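Local coordinates for ESX secretion system protein EccC (Thermomonospora curvata, PDB 4NH0) that forms part of the ESX type VII secretion system, which exports EsxA and EsxB, and might serve as its translocase, with weak ATPase activity, at residues A[1034-1048]-A[1068-1080]. Numbering follows the deposited sequence.
Sequences WWTGAELFLVVDDYE and RDIGLHLIIARSM
The imidazole of H1073 lies over one face of the F1041 ring in an offset stack, centroids 4.4 Å apart and planes at 21°. CD2 of H1073 sits toward the rim, 3.4 Å from CZ of F1041. Both rings lean the same way because each CG stands anti to its own carbonyl carbon (chi1 -73° in F1041, -62° in H1073). H1073 is gripped at both nitrogens, which fixes its rotation. NE2 donates to OE1 of E1039 at 2.9 Å, close to the imidazole plane but from above the carboxylate. ND1 is bonded to the carbonyl O of P942. F938 meets F1041 edge-to-face.

Strands 1039-1045 and 1072-1078 are parallel neighbours in the sheet of the third FtsK domain, a P-loop NTPase fold. A backbone ladder runs from L1040 N on G1071 O through to Y1047 N on A1077 O; the bond from H1073 N to L1040 O is weak. V1043 and I1075 face helix 954-968, which follows the P-loop. On the other face, CD2 of L1042 lies beside CD1 of L1074, 3.7 Å away. I1076 brings CG2 to CB of Y1047, and both side chains pack on helix 1090-1097. Near the nucleotide, OD2 of D1045 is hydrogen-bonded to OG of S955, an ATP-site residue, and D1046 touches the bound ATP.

The E1048 chain bends at chi2, and its OE1 accepts the amide N-H of S1079 at 3.0 Å, from above the carboxylate plane. Its CB sits over the centre of the R1078 guanidinium, whose NH1 is hydrogen-bonded to the carbonyl O of G1081.

At the other end, NE1 of W1035 donates to O of D1069 at 3.2 Å, within the carbonyl plane. CZ2 of W1035 rests against G1071 N. A leucine in place of W1035 would probably leave the D1069 carbonyl without this donor and open a gap beside G1071. The W1034 ring reaches the same carbonyl O through CZ2.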
loop_
_atom_site.group_PDB
_atom_site.type_symbol
_atom_site.label_atom_id
_atom_site.label_comp_id
_atom_site.label_asym_id
_atom_site.label_seq_id
_atom_site.Cartn_x
_atom_site.Cartn_y
_atom_site.Cartn_z
ATOM N N TRP A 1034 1.505 -21.809 -67.248
ATOM C CA TRP A 1034 2.302 -22.628 -68.157
ATOM C C TRP A 1034 2.364 -24.101 -67.758
ATOM O O TRP A 1034 2.829 -24.935 -68.532
ATOM C CB TRP A 1034 3.720 -22.064 -68.265
ATOM C CG TRP A 1034 4.550 -22.253 -67.034
ATOM C CD1 TRP A 1034 5.407 -23.282 -66.775
ATOM C CD2 TRP A 1034 4.609 -21.387 -65.895
ATOM N NE1 TRP A 1034 5.995 -23.111 -65.546
ATOM C CE2 TRP A 1034 5.522 -21.955 -64.987
ATOM C CE3 TRP A 1034 3.977 -20.187 -65.556
ATOM C CZ2 TRP A 1034 5.817 -21.366 -63.761
ATOM C CZ3 TRP A 1034 4.276 -19.604 -64.339
ATOM C CH2 TRP A 1034 5.185 -20.194 -63.456
ATOM N N TRP A 1035 1.903 -24.421 -66.554
ATOM C CA TRP A 1035 1.845 -25.813 -66.124
ATOM C C TRP A 1035 0.544 -26.111 -65.393
ATOM O O TRP A 1035 -0.053 -25.228 -64.777
ATOM C CB TRP A 1035 3.039 -26.160 -65.233
ATOM C CG TRP A 1035 3.069 -25.427 -63.926
ATOM C CD1 TRP A 1035 3.718 -24.260 -63.659
ATOM C CD2 TRP A 1035 2.430 -25.819 -62.704
ATOM N NE1 TRP A 1035 3.521 -23.895 -62.350
ATOM C CE2 TRP A 1035 2.733 -24.836 -61.742
ATOM C CE3 TRP A 1035 1.629 -26.902 -62.332
ATOM C CZ2 TRP A 1035 2.264 -24.903 -60.433
ATOM C CZ3 TRP A 1035 1.165 -26.966 -61.032
ATOM C CH2 TRP A 1035 1.484 -25.974 -60.098
ATOM N N THR A 1036 0.111 -27.363 -65.472
ATOM C CA THR A 1036 -1.087 -27.807 -64.775
ATOM C C THR A 1036 -0.779 -29.037 -63.934
ATOM O O THR A 1036 0.272 -29.657 -64.087
ATOM C CB THR A 1036 -2.229 -28.132 -65.753
ATOM O OG1 THR A 1036 -1.784 -29.111 -66.699
ATOM C CG2 THR A 1036 -2.668 -26.880 -66.495
ATOM N N GLY A 1037 -1.702 -29.386 -63.047
ATOM C CA GLY A 1037 -1.508 -30.518 -62.162
ATOM C C GLY A 1037 -1.613 -30.106 -60.709
ATOM O O GLY A 1037 -1.993 -28.978 -60.399
ATOM N N ALA A 1038 -1.269 -31.025 -59.814
ATOM C CA ALA A 1038 -1.381 -30.775 -58.385
ATOM C C ALA A 1038 -0.090 -30.207 -57.808
ATOM O O ALA A 1038 0.970 -30.294 -58.426
ATOM C CB ALA A 1038 -1.760 -32.054 -57.660
ATOM N N GLU A 1039 -0.192 -29.617 -56.622
ATOM C CA GLU A 1039 0.980 -29.157 -55.895
ATOM C C GLU A 1039 1.562 -30.317 -55.100
ATOM O O GLU A 1039 0.849 -31.255 -54.754
ATOM C CB GLU A 1039 0.626 -27.994 -54.968
ATOM C CG GLU A 1039 0.163 -26.744 -55.696
ATOM C CD GLU A 1039 -0.074 -25.579 -54.758
ATOM O OE1 GLU A 1039 0.008 -25.778 -53.528
ATOM O OE2 GLU A 1039 -0.340 -24.463 -55.249
ATOM N N LEU A 1040 2.857 -30.258 -54.813
ATOM C CA LEU A 1040 3.511 -31.344 -54.097
ATOM C C LEU A 1040 3.945 -30.924 -52.701
ATOM O O LEU A 1040 4.638 -29.923 -52.530
ATOM C CB LEU A 1040 4.716 -31.857 -54.885
ATOM C CG LEU A 1040 5.538 -32.948 -54.198
ATOM C CD1 LEU A 1040 4.664 -34.141 -53.850
ATOM C CD2 LEU A 1040 6.700 -33.377 -55.075
ATOM N N PHE A 1041 3.528 -31.697 -51.706
ATOM C CA PHE A 1041 3.941 -31.467 -50.330
ATOM C C PHE A 1041 4.912 -32.549 -49.885
ATOM O O PHE A 1041 4.526 -33.701 -49.687
ATOM C CB PHE A 1041 2.730 -31.432 -49.397
ATOM C CG PHE A 1041 1.899 -30.190 -49.526
ATOM C CD1 PHE A 1041 0.869 -30.122 -50.447
ATOM C CD2 PHE A 1041 2.146 -29.094 -48.720
ATOM C CE1 PHE A 1041 0.104 -28.978 -50.564
ATOM C CE2 PHE A 1041 1.384 -27.948 -48.833
ATOM C CZ PHE A 1041 0.361 -27.891 -49.756
ATOM N N LEU A 1042 6.178 -32.175 -49.737
ATOM C CA LEU A 1042 7.197 -33.111 -49.288
ATOM C C LEU A 1042 7.300 -33.093 -47.770
ATOM O O LEU A 1042 7.872 -32.173 -47.187
ATOM C CB LEU A 1042 8.547 -32.780 -49.921
ATOM C CG LEU A 1042 9.699 -33.722 -49.570
ATOM C CD1 LEU A 1042 9.355 -35.147 -49.959
ATOM C CD2 LEU A 1042 10.975 -33.276 -50.258
ATOM N N VAL A 1043 6.736 -34.113 -47.135
ATOM C CA VAL A 1043 6.737 -34.204 -45.682
ATOM C C VAL A 1043 7.913 -35.038 -45.192
ATOM O O VAL A 1043 7.972 -36.244 -45.427
ATOM C CB VAL A 1043 5.426 -34.814 -45.159
ATOM C CG1 VAL A 1043 5.494 -34.999 -43.658
ATOM C CG2 VAL A 1043 4.247 -33.934 -45.539
ATOM N N VAL A 1044 8.849 -34.387 -44.509
ATOM C CA VAL A 1044 10.047 -35.058 -44.023
ATOM C C VAL A 1044 10.126 -35.039 -42.502
ATOM O O VAL A 1044 10.223 -33.977 -41.889
ATOM C CB VAL A 1044 11.321 -34.414 -44.598
ATOM C CG1 VAL A 1044 12.554 -35.145 -44.095
ATOM C CG2 VAL A 1044 11.278 -34.420 -46.115
ATOM N N ASP A 1045 10.086 -36.221 -41.899
ATOM C CA ASP A 1045 10.198 -36.349 -40.453
ATOM C C ASP A 1045 11.580 -36.878 -40.091
ATOM O O ASP A 1045 12.162 -37.663 -40.841
ATOM C CB ASP A 1045 9.108 -37.274 -39.908
ATOM C CG ASP A 1045 8.903 -37.120 -38.412
ATOM O OD1 ASP A 1045 9.782 -36.546 -37.740
ATOM O OD2 ASP A 1045 7.860 -37.581 -37.906
ATOM N N ASP A 1046 12.093 -36.443 -38.941
ATOM C CA ASP A 1046 13.424 -36.824 -38.476
ATOM C C ASP A 1046 14.485 -36.500 -39.524
ATOM O O ASP A 1046 15.131 -37.395 -40.065
ATOM C CB ASP A 1046 13.466 -38.311 -38.117
ATOM C CG ASP A 1046 12.523 -38.663 -36.986
ATOM O OD1 ASP A 1046 12.526 -37.945 -35.964
ATOM O OD2 ASP A 1046 11.775 -39.654 -37.119
ATOM N N TYR A 1047 14.655 -35.212 -39.802
ATOM C CA TYR A 1047 15.568 -34.757 -40.843
ATOM C C TYR A 1047 17.029 -35.003 -40.483
ATOM O O TYR A 1047 17.881 -35.106 -41.364
ATOM C CB TYR A 1047 15.344 -33.269 -41.123
ATOM C CG TYR A 1047 16.221 -32.701 -42.216
ATOM C CD1 TYR A 1047 15.917 -32.905 -43.554
ATOM C CD2 TYR A 1047 17.348 -31.954 -41.908
ATOM C CE1 TYR A 1047 16.715 -32.387 -44.556
ATOM C CE2 TYR A 1047 18.151 -31.430 -42.903
ATOM C CZ TYR A 1047 17.830 -31.650 -44.225
ATOM O OH TYR A 1047 18.628 -31.130 -45.217
ATOM N N GLU A 1048 17.320 -35.101 -39.190
ATOM C CA GLU A 1048 18.690 -35.315 -38.742
ATOM C C GLU A 1048 19.181 -36.705 -39.129
ATOM O O GLU A 1048 20.384 -36.941 -39.233
ATOM C CB GLU A 1048 18.804 -35.116 -37.227
ATOM C CG GLU A 1048 18.231 -36.249 -36.386
ATOM C CD GLU A 1048 16.721 -36.195 -36.260
ATOM O OE1 GLU A 1048 16.098 -35.305 -36.876
ATOM O OE2 GLU A 1048 16.157 -37.039 -35.535
ATOM N N ARG A 1068 7.944 -21.281 -55.419
ATOM C CA ARG A 1068 6.709 -20.511 -55.491
ATOM C C ARG A 1068 6.144 -20.509 -56.908
ATOM O O ARG A 1068 4.933 -20.594 -57.102
ATOM C CB ARG A 1068 6.949 -19.080 -55.009
ATOM C CG ARG A 1068 5.679 -18.292 -54.743
ATOM C CD ARG A 1068 5.966 -17.090 -53.860
ATOM N NE ARG A 1068 6.674 -17.477 -52.643
ATOM C CZ ARG A 1068 6.985 -16.639 -51.660
ATOM N NH1 ARG A 1068 6.651 -15.359 -51.744
ATOM N NH2 ARG A 1068 7.631 -17.081 -50.589
ATOM N N ASP A 1069 7.030 -20.417 -57.895
ATOM C CA ASP A 1069 6.622 -20.439 -59.295
ATOM C C ASP A 1069 6.194 -21.840 -59.715
ATOM O O ASP A 1069 5.529 -22.018 -60.733
ATOM C CB ASP A 1069 7.752 -19.938 -60.194
ATOM C CG ASP A 1069 7.998 -18.450 -60.044
ATOM O OD1 ASP A 1069 7.027 -17.710 -59.781
ATOM O OD2 ASP A 1069 9.160 -18.020 -60.191
ATOM N N ILE A 1070 6.587 -22.833 -58.927
ATOM C CA ILE A 1070 6.152 -24.204 -59.149
ATOM C C ILE A 1070 5.279 -24.643 -57.977
ATOM O O ILE A 1070 4.894 -23.821 -57.147
ATOM C CB ILE A 1070 7.347 -25.158 -59.323
ATOM C CG1 ILE A 1070 8.224 -25.155 -58.072
ATOM C CG2 ILE A 1070 8.170 -24.757 -60.535
ATOM C CD1 ILE A 1070 9.527 -25.909 -58.238
ATOM N N GLY A 1071 4.959 -25.931 -57.906
ATOM C CA GLY A 1071 4.076 -26.425 -56.865
ATOM C C GLY A 1071 4.784 -27.222 -55.788
ATOM O O GLY A 1071 4.311 -28.282 -55.379
ATOM N N LEU A 1072 5.913 -26.705 -55.317
ATOM C CA LEU A 1072 6.730 -27.422 -54.344
ATOM C C LEU A 1072 6.544 -26.885 -52.929
ATOM O O LEU A 1072 6.456 -25.676 -52.720
ATOM C CB LEU A 1072 8.205 -27.349 -54.743
ATOM C CG LEU A 1072 9.198 -28.153 -53.902
ATOM C CD1 LEU A 1072 8.803 -29.617 -53.864
ATOM C CD2 LEU A 1072 10.604 -27.991 -54.452
ATOM N N HIS A 1073 6.485 -27.795 -51.963
ATOM C CA HIS A 1073 6.361 -27.424 -50.558
ATOM C C HIS A 1073 7.206 -28.341 -49.679
ATOM O O HIS A 1073 7.158 -29.563 -49.818
ATOM C CB HIS A 1073 4.900 -27.475 -50.110
ATOM C CG HIS A 1073 4.007 -26.524 -50.841
ATOM N ND1 HIS A 1073 4.132 -25.156 -50.736
ATOM C CD2 HIS A 1073 2.970 -26.743 -51.685
ATOM C CE1 HIS A 1073 3.214 -24.574 -51.486
ATOM N NE2 HIS A 1073 2.496 -25.514 -52.072
ATOM N N LEU A 1074 7.978 -27.747 -48.776
ATOM C CA LEU A 1074 8.816 -28.517 -47.865
ATOM C C LEU A 1074 8.335 -28.394 -46.426
ATOM O O LEU A 1074 8.265 -27.296 -45.873
ATOM C CB LEU A 1074 10.275 -28.068 -47.966
ATOM C CG LEU A 1074 11.211 -28.967 -48.774
ATOM C CD1 LEU A 1074 11.379 -30.309 -48.085
ATOM C CD2 LEU A 1074 10.693 -29.154 -50.188
ATOM N N ILE A 1075 8.002 -29.531 -45.826
ATOM C CA ILE A 1075 7.589 -29.576 -44.431
ATOM C C ILE A 1075 8.537 -30.487 -43.664
ATOM O O ILE A 1075 8.481 -31.709 -43.795
ATOM C CB ILE A 1075 6.142 -30.072 -44.283
ATOM C CG1 ILE A 1075 5.219 -29.299 -45.226
ATOM C CG2 ILE A 1075 5.676 -29.931 -42.845
ATOM C CD1 ILE A 1075 3.779 -29.729 -45.159
ATOM N N ILE A 1076 9.409 -29.884 -42.863
ATOM C CA ILE A 1076 10.530 -30.603 -42.272
ATOM C C ILE A 1076 10.547 -30.539 -40.747
ATOM O O ILE A 1076 10.321 -29.484 -40.158
ATOM C CB ILE A 1076 11.869 -30.051 -42.810
ATOM C CG1 ILE A 1076 11.922 -30.163 -44.333
ATOM C CG2 ILE A 1076 13.046 -30.776 -42.194
ATOM C CD1 ILE A 1076 13.174 -29.580 -44.939
ATOM N N ALA A 1077 10.812 -31.681 -40.117
ATOM C CA ALA A 1077 11.024 -31.741 -38.677
ATOM C C ALA A 1077 12.413 -32.288 -38.373
ATOM O O ALA A 1077 12.831 -33.291 -38.950
ATOM C CB ALA A 1077 9.967 -32.595 -38.015
ATOM N N ARG A 1078 13.126 -31.632 -37.464
ATOM C CA ARG A 1078 14.469 -32.065 -37.104
ATOM C C ARG A 1078 14.661 -32.078 -35.593
ATOM O O ARG A 1078 14.098 -31.248 -34.881
ATOM C CB ARG A 1078 15.517 -31.161 -37.754
ATOM C CG ARG A 1078 16.938 -31.687 -37.630
ATOM C CD ARG A 1078 17.966 -30.671 -38.088
ATOM N NE ARG A 1078 19.320 -31.200 -37.964
ATOM C CZ ARG A 1078 19.921 -31.438 -36.803
ATOM N NH1 ARG A 1078 19.288 -31.196 -35.664
ATOM N NH2 ARG A 1078 21.155 -31.920 -36.779
ATOM N N SER A 1079 15.459 -33.025 -35.108
ATOM C CA SER A 1079 15.773 -33.108 -33.689
ATOM C C SER A 1079 16.563 -31.890 -33.232
ATOM O O SER A 1079 16.993 -31.073 -34.045
ATOM C CB SER A 1079 16.557 -34.384 -33.380
ATOM O OG SER A 1079 16.859 -34.471 -31.999
ATOM N N MET A 1080 16.759 -31.778 -31.924
ATOM C CA MET A 1080 17.409 -30.609 -31.350
ATOM C C MET A 1080 18.930 -30.699 -31.421
ATOM O O MET A 1080 19.612 -29.688 -31.585
ATOM C CB MET A 1080 16.968 -30.424 -29.901
ATOM C CG MET A 1080 17.342 -29.082 -29.327
ATOM S SD MET A 1080 16.703 -27.748 -30.349
ATOM C CE MET A 1080 17.707 -26.396 -29.761
#